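Local structure of lipoprotein (Colwellia psychrerythraea, 3O0Y) at residues Trp519-Ala524 and Asp538-Ile543; Leu508-Gly513 and Ser526-Gln531. The protein is a putative lipoprotein of unknown function whose DUF885 family belongs to a metallopeptidase-like clan, which hints at, but does not establish, a peptidase-like role. All blocks are in the same frame, centred on the assembly; numbering follows the deposited sequence.

Interaction 1: residues Trp519-Ala524 and Asp538-Ile543; sequences WTREQA and DVVAEI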
ATOM      1  N   TRP A 519       7.396  -4.847  22.993  1.00  7.91           N
ATOM      2  CA  TRP A 519       7.760  -6.173  22.550  1.00  8.70           C
ATOM      3  C   TRP A 519       9.008  -6.118  21.672  1.00  9.24           C
ATOM      4  O   TRP A 519       9.173  -5.236  20.869  1.00  8.74           O
ATOM      5  CB  TRP A 519       6.641  -6.819  21.715  1.00  8.65           C
ATOM      6  CG  TRP A 519       5.409  -7.162  22.405  1.00  7.87           C
ATOM      7  CD1 TRP A 519       4.881  -6.641  23.569  1.00  6.53           C
ATOM      8  CD2 TRP A 519       4.450  -8.103  21.931  1.00  9.38           C
ATOM      9  NE1 TRP A 519       3.667  -7.198  23.825  1.00  6.99           N
ATOM     10  CE2 TRP A 519       3.370  -8.087  22.811  1.00  8.46           C
ATOM     11  CE3 TRP A 519       4.425  -8.972  20.852  1.00 10.76           C
ATOM     12  CZ2 TRP A 519       2.297  -8.932  22.657  1.00 10.50           C
ATOM     13  CZ3 TRP A 519       3.331  -9.788  20.679  1.00  9.25           C
ATOM     14  CH2 TRP A 519       2.299  -9.763  21.555  1.00  8.54           C
ATOM     15  N   THR A 520       9.885  -7.116  21.791  1.00  8.69           N
ATOM     16  CA  THR A 520      11.017  -7.237  20.903  1.00  8.96           C
ATOM     17  C   THR A 520      10.530  -7.825  19.561  1.00  9.33           C
ATOM     18  O   THR A 520       9.478  -8.468  19.481  1.00  8.91           O
ATOM     19  CB  THR A 520      12.072  -8.177  21.534  1.00  9.48           C
ATOM     20  OG1 THR A 520      11.506  -9.487  21.612  1.00 10.27           O
ATOM     21  CG2 THR A 520      12.464  -7.670  22.933  1.00 11.52           C
ATOM     22  N   ARG A 521      11.372  -7.678  18.550  1.00 10.42           N
ATOM     23  CA  ARG A 521      11.205  -8.340  17.270  1.00 10.84           C
ATOM     24  C   ARG A 521      10.963  -9.846  17.450  1.00  9.31           C
ATOM     25  O   ARG A 521      10.027 -10.428  16.889  1.00  8.35           O
ATOM     26  CB  ARG A 521      12.406  -8.034  16.381  1.00 10.13           C
ATOM     27  CG  ARG A 521      12.541  -8.843  15.158  1.00 10.81           C
ATOM     28  CD  ARG A 521      13.907  -8.663  14.542  1.00  8.64           C
ATOM     29  NE  ARG A 521      14.126  -9.501  13.368  1.00 13.18           N
ATOM     30  CZ  ARG A 521      14.490 -10.787  13.372  1.00 15.52           C
ATOM     31  NH1 ARG A 521      14.582 -11.419  12.227  1.00 17.31           N
ATOM     32  NH2 ARG A 521      14.757 -11.438  14.486  1.00 15.73           N
ATOM     33  N   GLU A 522      11.735 -10.442  18.308  1.00  9.82           N
ATOM     34  CA  GLU A 522      11.674 -11.902  18.443  1.00 10.78           C
ATOM     35  C   GLU A 522      10.401 -12.355  19.110  1.00  9.22           C
ATOM     36  O   GLU A 522       9.843 -13.348  18.704  1.00 10.72           O
ATOM     37  CB  GLU A 522      12.884 -12.397  19.221  1.00 12.05           C
ATOM     38  CG  GLU A 522      14.247 -12.196  18.465  1.00 13.07           C
ATOM     39  CD  GLU A 522      14.690 -10.736  18.334  1.00 16.41           C
ATOM     40  OE1 GLU A 522      14.431  -9.875  19.244  1.00 13.18           O
ATOM     41  OE2 GLU A 522      15.281 -10.446  17.245  1.00 17.60           O
ATOM     42  N   GLN A 523       9.898 -11.586  20.067  1.00  9.42           N
ATOM     43  CA  GLN A 523       8.623 -11.893  20.746  1.00  9.36           C
ATOM     44  C   GLN A 523       7.473 -11.746  19.770  1.00  9.69           C
ATOM     45  O   GLN A 523       6.511 -12.575  19.784  1.00  9.79           O
ATOM     46  CB  GLN A 523       8.410 -10.986  21.985  1.00  8.80           C
ATOM     47  CG  GLN A 523       9.364 -11.276  23.113  1.00 12.88           C
ATOM     48  CD  GLN A 523       9.550 -10.105  24.096  1.00 14.43           C
ATOM     49  OE1 GLN A 523       8.935  -9.057  23.968  1.00 11.07           O
ATOM     50  NE2 GLN A 523      10.354 -10.318  25.110  1.00 11.85           N
ATOM     51  N   ALA A 524       7.542 -10.702  18.926  1.00  9.07           N
ATOM     52  CA  ALA A 524       6.484 -10.465  17.944  1.00  9.05           C
ATOM     53  C   ALA A 524       6.474 -11.610  16.908  1.00  9.28           C
ATOM     54  O   ALA A 524       5.404 -12.138  16.545  1.00  9.07           O
ATOM     55  CB  ALA A 524       6.690  -9.065  17.259  1.00  8.07           C
ATOM     56  N   ASP A 538       8.167 -15.793   6.354  1.00 21.93           N
ATOM     57  CA  ASP A 538       7.131 -14.826   6.015  1.00 21.31           C
ATOM     58  C   ASP A 538       6.836 -13.936   7.236  1.00 19.53           C
ATOM     59  O   ASP A 538       6.764 -12.688   7.130  1.00 17.16           O
ATOM     60  CB  ASP A 538       5.904 -15.570   5.473  1.00 23.93           C
ATOM     61  CG  ASP A 538       6.295 -16.484   4.250  1.00 30.57           C
ATOM     62  OD1 ASP A 538       7.076 -15.950   3.415  1.00 34.93           O
ATOM     63  OD2 ASP A 538       5.917 -17.701   4.139  1.00 38.39           O
ATOM     64  N   VAL A 539       6.771 -14.552   8.399  1.00 15.64           N
ATOM     65  CA  VAL A 539       6.574 -13.772   9.600  1.00 13.19           C
ATOM     66  C   VAL A 539       7.696 -12.799   9.876  1.00 12.43           C
ATOM     67  O   VAL A 539       7.429 -11.680  10.263  1.00 11.98           O
ATOM     68  CB  VAL A 539       6.243 -14.654  10.792  1.00 13.09           C
ATOM     69  CG1 VAL A 539       6.056 -13.776  12.072  1.00 13.22           C
ATOM     70  CG2 VAL A 539       4.943 -15.384  10.479  1.00 15.69           C
ATOM     71  N   VAL A 540       8.943 -13.205   9.674  1.00 12.30           N
ATOM     72  CA  VAL A 540      10.111 -12.329   9.858  1.00 11.86           C
ATOM     73  C   VAL A 540       9.960 -11.062   8.986  1.00 11.40           C
ATOM     74  O   VAL A 540      10.111  -9.928   9.478  1.00 12.51           O
ATOM     75  CB  VAL A 540      11.440 -12.999   9.509  1.00 14.19           C
ATOM     76  CG1 VAL A 540      12.518 -11.935   9.489  1.00 14.56           C
ATOM     77  CG2 VAL A 540      11.807 -14.057  10.578  1.00 17.01           C
ATOM     78  N   ALA A 541       9.575 -11.242   7.716  1.00  9.91           N
ATOM     79  CA  ALA A 541       9.410 -10.078   6.845  1.00 11.81           C
ATOM     80  C   ALA A 541       8.269  -9.164   7.304  1.00 10.52           C
ATOM     81  O   ALA A 541       8.385  -7.934   7.211  1.00  8.42           O
ATOM     82  CB  ALA A 541       9.220 -10.511   5.404  1.00 13.18           C
ATOM     83  N   GLU A 542       7.167  -9.742   7.796  1.00 10.60           N
ATOM     84  CA  GLU A 542       6.083  -8.951   8.298  1.00 10.79           C
ATOM     85  C   GLU A 542       6.476  -8.130   9.515  1.00  8.92           C
ATOM     86  O   GLU A 542       6.217  -6.902   9.600  1.00  8.03           O
ATOM     87  CB  GLU A 542       4.901  -9.837   8.648  1.00 11.32           C
ATOM     88  CG  GLU A 542       4.285 -10.539   7.487  1.00 14.32           C
ATOM     89  CD  GLU A 542       3.475  -9.652   6.617  1.00 22.50           C
ATOM     90  OE1 GLU A 542       2.771  -8.713   7.112  1.00 18.92           O
ATOM     91  OE2 GLU A 542       3.575  -9.894   5.414  1.00 28.00           O
ATOM     92  N   ILE A 543       7.052  -8.788  10.512  1.00  8.67           N
ATOM     93  CA  ILE A 543       7.436  -8.057  11.737  1.00  8.48           C
ATOM     94  C   ILE A 543       8.436  -6.918  11.394  1.00  8.63           C
ATOM     95  O   ILE A 543       8.276  -5.784  11.842  1.00  7.65           O
ATOM     96  CB  ILE A 543       8.046  -9.020  12.822  1.00  8.32           C
ATOM     97  CG1 ILE A 543       6.981 -10.006  13.293  1.00 10.19           C
ATOM     98  CG2 ILE A 543       8.747  -8.175  13.997  1.00 10.24           C
ATOM     99  CD1 ILE A 543       5.603  -9.413  13.676  1.00  9.88           C
TER

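Interaction 2: residues Leu508-Gly513 and Ser526-Gln531; sequences LVVDTG and SYMSEQ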
ATOM      1  N   LEU A 508      -3.022  -6.156  14.800  1.00  6.18           N
ATOM      2  CA  LEU A 508      -3.371  -5.172  15.871  1.00  6.72           C
ATOM      3  C   LEU A 508      -2.537  -5.425  17.134  1.00  8.45           C
ATOM      4  O   LEU A 508      -2.023  -4.498  17.828  1.00  9.73           O
ATOM      5  CB  LEU A 508      -4.853  -5.279  16.233  1.00  6.07           C
ATOM      6  CG  LEU A 508      -5.851  -4.883  15.132  1.00  7.63           C
ATOM      7  CD1 LEU A 508      -7.220  -4.898  15.846  1.00  7.91           C
ATOM      8  CD2 LEU A 508      -5.535  -3.481  14.524  1.00  6.45           C
ATOM      9  N   VAL A 509      -2.366  -6.710  17.446  1.00  6.86           N
ATOM     10  CA  VAL A 509      -1.654  -7.098  18.644  1.00  6.30           C
ATOM     11  C   VAL A 509      -0.145  -6.807  18.532  1.00  6.29           C
ATOM     12  O   VAL A 509       0.512  -6.231  19.456  1.00  8.78           O
ATOM     13  CB  VAL A 509      -1.861  -8.571  18.962  1.00  4.83           C
ATOM     14  CG1 VAL A 509      -1.073  -8.925  20.230  1.00  7.46           C
ATOM     15  CG2 VAL A 509      -3.335  -8.921  19.200  1.00  6.92           C
ATOM     16  N   VAL A 510       0.445  -7.224  17.405  1.00  6.54           N
ATOM     17  CA  VAL A 510       1.900  -7.115  17.255  1.00  6.58           C
ATOM     18  C   VAL A 510       2.375  -5.662  16.938  1.00  7.43           C
ATOM     19  O   VAL A 510       3.492  -5.271  17.340  1.00  7.27           O
ATOM     20  CB  VAL A 510       2.524  -8.139  16.227  1.00  8.57           C
ATOM     21  CG1 VAL A 510       2.306  -9.624  16.726  1.00 10.45           C
ATOM     22  CG2 VAL A 510       2.014  -7.924  14.830  1.00 10.64           C
ATOM     23  N   ASP A 511       1.581  -4.868  16.210  1.00  7.57           N
ATOM     24  CA  ASP A 511       2.051  -3.502  15.896  1.00  7.40           C
ATOM     25  C   ASP A 511       2.005  -2.671  17.164  1.00  7.34           C
ATOM     26  O   ASP A 511       2.986  -2.001  17.500  1.00  8.55           O
ATOM     27  CB  ASP A 511       1.190  -2.895  14.784  1.00  6.33           C
ATOM     28  CG  ASP A 511       1.713  -1.567  14.285  1.00  7.88           C
ATOM     29  OD1 ASP A 511       2.636  -1.577  13.457  1.00 11.08           O
ATOM     30  OD2 ASP A 511       1.233  -0.532  14.784  1.00 11.12           O
ATOM     31  N   THR A 512       0.899  -2.780  17.913  1.00  5.80           N
ATOM     32  CA  THR A 512       0.835  -2.080  19.221  1.00  8.78           C
ATOM     33  C   THR A 512       1.869  -2.702  20.201  1.00  8.84           C
ATOM     34  O   THR A 512       2.444  -2.022  21.045  1.00 10.30           O
ATOM     35  CB  THR A 512      -0.542  -2.123  19.823  1.00  7.90           C
ATOM     36  OG1 THR A 512      -1.037  -3.486  19.916  1.00  6.82           O
ATOM     37  CG2 THR A 512      -1.552  -1.333  19.000  1.00  8.73           C
ATOM     38  N   GLY A 513       2.058  -4.024  20.088  1.00  9.23           N
ATOM     39  CA  GLY A 513       3.083  -4.761  20.890  1.00  7.40           C
ATOM     40  C   GLY A 513       4.455  -4.136  20.752  1.00  7.90           C
ATOM     41  O   GLY A 513       5.052  -3.722  21.759  1.00  9.03           O
ATOM     42  N   SER A 526       7.517 -14.750  17.326  1.00 12.38           N
ATOM     43  CA  SER A 526       7.041 -15.962  18.013  1.00 13.92           C
ATOM     44  C   SER A 526       5.536 -15.926  18.134  1.00 13.14           C
ATOM     45  O   SER A 526       4.853 -16.882  17.767  1.00 13.42           O
ATOM     46  CB  SER A 526       7.631 -16.071  19.422  1.00 16.10           C
ATOM     47  OG  SER A 526       9.028 -16.281  19.335  1.00 27.28           O
ATOM     48  N   TYR A 527       4.985 -14.779  18.563  1.00 11.46           N
ATOM     49  CA  TYR A 527       3.517 -14.667  18.765  1.00 10.59           C
ATOM     50  C   TYR A 527       2.813 -14.905  17.428  1.00 10.55           C
ATOM     51  O   TYR A 527       1.823 -15.658  17.339  1.00 10.98           O
ATOM     52  CB  TYR A 527       3.162 -13.273  19.365  1.00 12.00           C
ATOM     53  CG  TYR A 527       1.690 -13.058  19.609  1.00 10.88           C
ATOM     54  CD1 TYR A 527       1.012 -13.671  20.666  1.00 13.24           C
ATOM     55  CD2 TYR A 527       0.901 -12.403  18.657  1.00 10.64           C
ATOM     56  CE1 TYR A 527      -0.369 -13.451  20.873  1.00 13.52           C
ATOM     57  CE2 TYR A 527      -0.447 -12.329  18.793  1.00  9.88           C
ATOM     58  CZ  TYR A 527      -1.083 -12.808  19.879  1.00  9.71           C
ATOM     59  OH  TYR A 527      -2.431 -12.625  19.974  1.00  9.77           O
ATOM     60  N   MET A 528       3.240 -14.155  16.403  1.00 10.92           N
ATOM     61  CA  MET A 528       2.537 -14.215  15.128  1.00 11.19           C
ATOM     62  C   MET A 528       2.615 -15.641  14.511  1.00 12.12           C
ATOM     63  O   MET A 528       1.624 -16.152  13.923  1.00 11.47           O
ATOM     64  CB  MET A 528       3.053 -13.153  14.133  1.00 10.63           C
ATOM     65  CG  MET A 528       2.467 -13.228  12.730  1.00 10.13           C
ATOM     66  SD  MET A 528       2.868 -11.658  11.692  1.00  5.41           S
ATOM     67  CE  MET A 528       1.470 -10.799  11.802  1.00 15.98           C
ATOM     68  N   SER A 529       3.782 -16.249  14.584  1.00 13.14           N
ATOM     69  CA  SER A 529       3.932 -17.617  14.109  1.00 16.75           C
ATOM     70  C   SER A 529       2.962 -18.579  14.799  1.00 15.58           C
ATOM     71  O   SER A 529       2.183 -19.298  14.104  1.00 20.25           O
ATOM     72  CB  SER A 529       5.358 -18.115  14.398  1.00 17.84           C
ATOM     73  OG  SER A 529       6.160 -17.497  13.496  1.00 21.42           O
ATOM     74  N   GLU A 530       2.983 -18.537  16.123  1.00 16.58           N
ATOM     75  CA  GLU A 530       2.162 -19.437  16.951  1.00 18.55           C
ATOM     76  C   GLU A 530       0.670 -19.235  16.723  1.00 16.85           C
ATOM     77  O   GLU A 530      -0.059 -20.216  16.688  1.00 17.79           O
ATOM     78  CB  GLU A 530       2.412 -19.274  18.429  1.00 20.24           C
ATOM     79  CG  GLU A 530       3.765 -19.779  18.871  1.00 30.61           C
ATOM     80  CD  GLU A 530       4.130 -19.329  20.279  1.00 40.18           C
ATOM     81  OE1 GLU A 530       3.209 -18.891  21.019  1.00 49.16           O
ATOM     82  OE2 GLU A 530       5.334 -19.427  20.644  1.00 46.37           O
ATOM     83  N   GLN A 531       0.238 -17.987  16.511  1.00 13.78           N
ATOM     84  CA  GLN A 531      -1.175 -17.729  16.450  1.00 13.40           C
ATOM     85  C   GLN A 531      -1.702 -18.059  15.046  1.00 14.74           C
ATOM     86  O   GLN A 531      -2.853 -18.513  14.903  1.00 17.45           O
ATOM     87  CB  GLN A 531      -1.481 -16.251  16.818  1.00 13.10           C
ATOM     88  CG  GLN A 531      -1.313 -15.914  18.257  1.00 16.07           C
ATOM     89  CD  GLN A 531      -2.099 -16.774  19.219  1.00 20.06           C
ATOM     90  OE1 GLN A 531      -3.277 -17.076  19.003  1.00 23.14           O
ATOM     91  NE2 GLN A 531      -1.425 -17.213  20.274  1.00 27.09           N
TER

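Interaction 1: residues Trp519-Ala524 and Asp538-Ile543
The guanidinium group of Arg521 reaches the side of Val540, with NH1 3.5 Å from CG1 of that valine in an oblique approach. Glu522 sits at the guanidinium edge, its CD in the plane of that group, while the carboxylate is tilted: NH2 bonds to Glu522 OE2 at 3.0 Å, meeting that oxygen on its anti side, 29° out of the carboxylate plane. NE forms a second salt bridge with Glu544, on helix 536-548 just beyond Ile543, so the guanidinium joins one acid from each helix. Its reach comes from an extended chain, CG anti to the backbone N (chi1 168°). The indole of Trp519 has Ala524 CA in plane at its edge.

Alongside the arginine's CG, Ile543 points toward the first turn of helix 521-532. Its CD1 lies 3.8 Å from Ala524 CB, and its CG2 packs 4.0 Å from the aliphatic CG of Arg521 and 3.9 Å from the carbonyl oxygen Arg521 O.

That first turn opens with a capping box. Thr520 OG1 accepts from Gln523 N at 3.1 Å, while Thr520 N returns a bond of 3.1 Å to Gln523 OE1 from well above the amide carbonyl plane.

No hydrogen bond links the two segments directly. The direct contact is van der Waals packing, mostly of Ile543 and Val540 methyls on Ala524 and Arg521. The ion pairs of Arg521 probably help to hold its guanidinium at the partly exposed side of the contact, two carboxylates offsetting its charge and steadying its orientation.

Interaction 2: residues Leu508-Gly513 and Ser526-Gln531
Val509 and Tyr527 meet with their side chains crossed at about a right angle, the valine lying against the outer part of the phenol. Val509 CG1 is 3.7 Å from Tyr527 CE2, and CG2 of the same valine comes within 3.9 Å of Tyr527 OH. The next residue, Val510, comes in obliquely, its CG1 3.7 Å from Tyr527 CD2, so two successive valines line one side of the ring from its CD2 atom to its hydroxyl. Tyr527 extends toward them because its CG stands anti to the backbone N (chi1 -180°).

One face of the phenol is taken by its own helix: Gln531 CG sits 3.5 Å above the ring plane, displaced toward the rim. Trp519 adds an edge-to-face partner, and Leu310 of helix 302-326 also touches the tyrosine.

Met528 supplies a looser contact, its CE methyl 4.2 Å from Val510 CG2. The sulfur-bearing chain also packs on Val539 and Tyr546 of helix 536-548, which carries the hydrophobic layer on to a third helix.

No polar bond crosses between the segments. With local axes 10.4 Å apart and an angle of 174° between their directions, 508-513 and 526-531 form an almost exactly antiparallel pair, with Val510 and Met528 nearest in backbone register. This is the geometry of a helical hairpin: helices 491-515 and 521-532 follow each other through a short connection and pack by apolar side chains within the largely helical DUF885 fold.

Overall arrangement
Interactions 1 and 2 share helix 521-532, which packs on helix 536-548 in the first and on helix 491-515 in the second; their centres are about 8 Å apart. Interaction 2 is the buried one, built from valine, tyrosine and methionine side chains. Interaction 1 is only partly buried, and there the apolar contacts of Ile543 are flanked by the charged groups round Arg521. Trp519 ties them together, its N lying 2.9 Å from Gly513 O in a probable hydrogen bond and its CH2 packing 3.7 Å from Val509 CG1. Val539 on Met528 links helices 536-548 and 521-532, and through the shared helix the two interactions together join three consecutive helices.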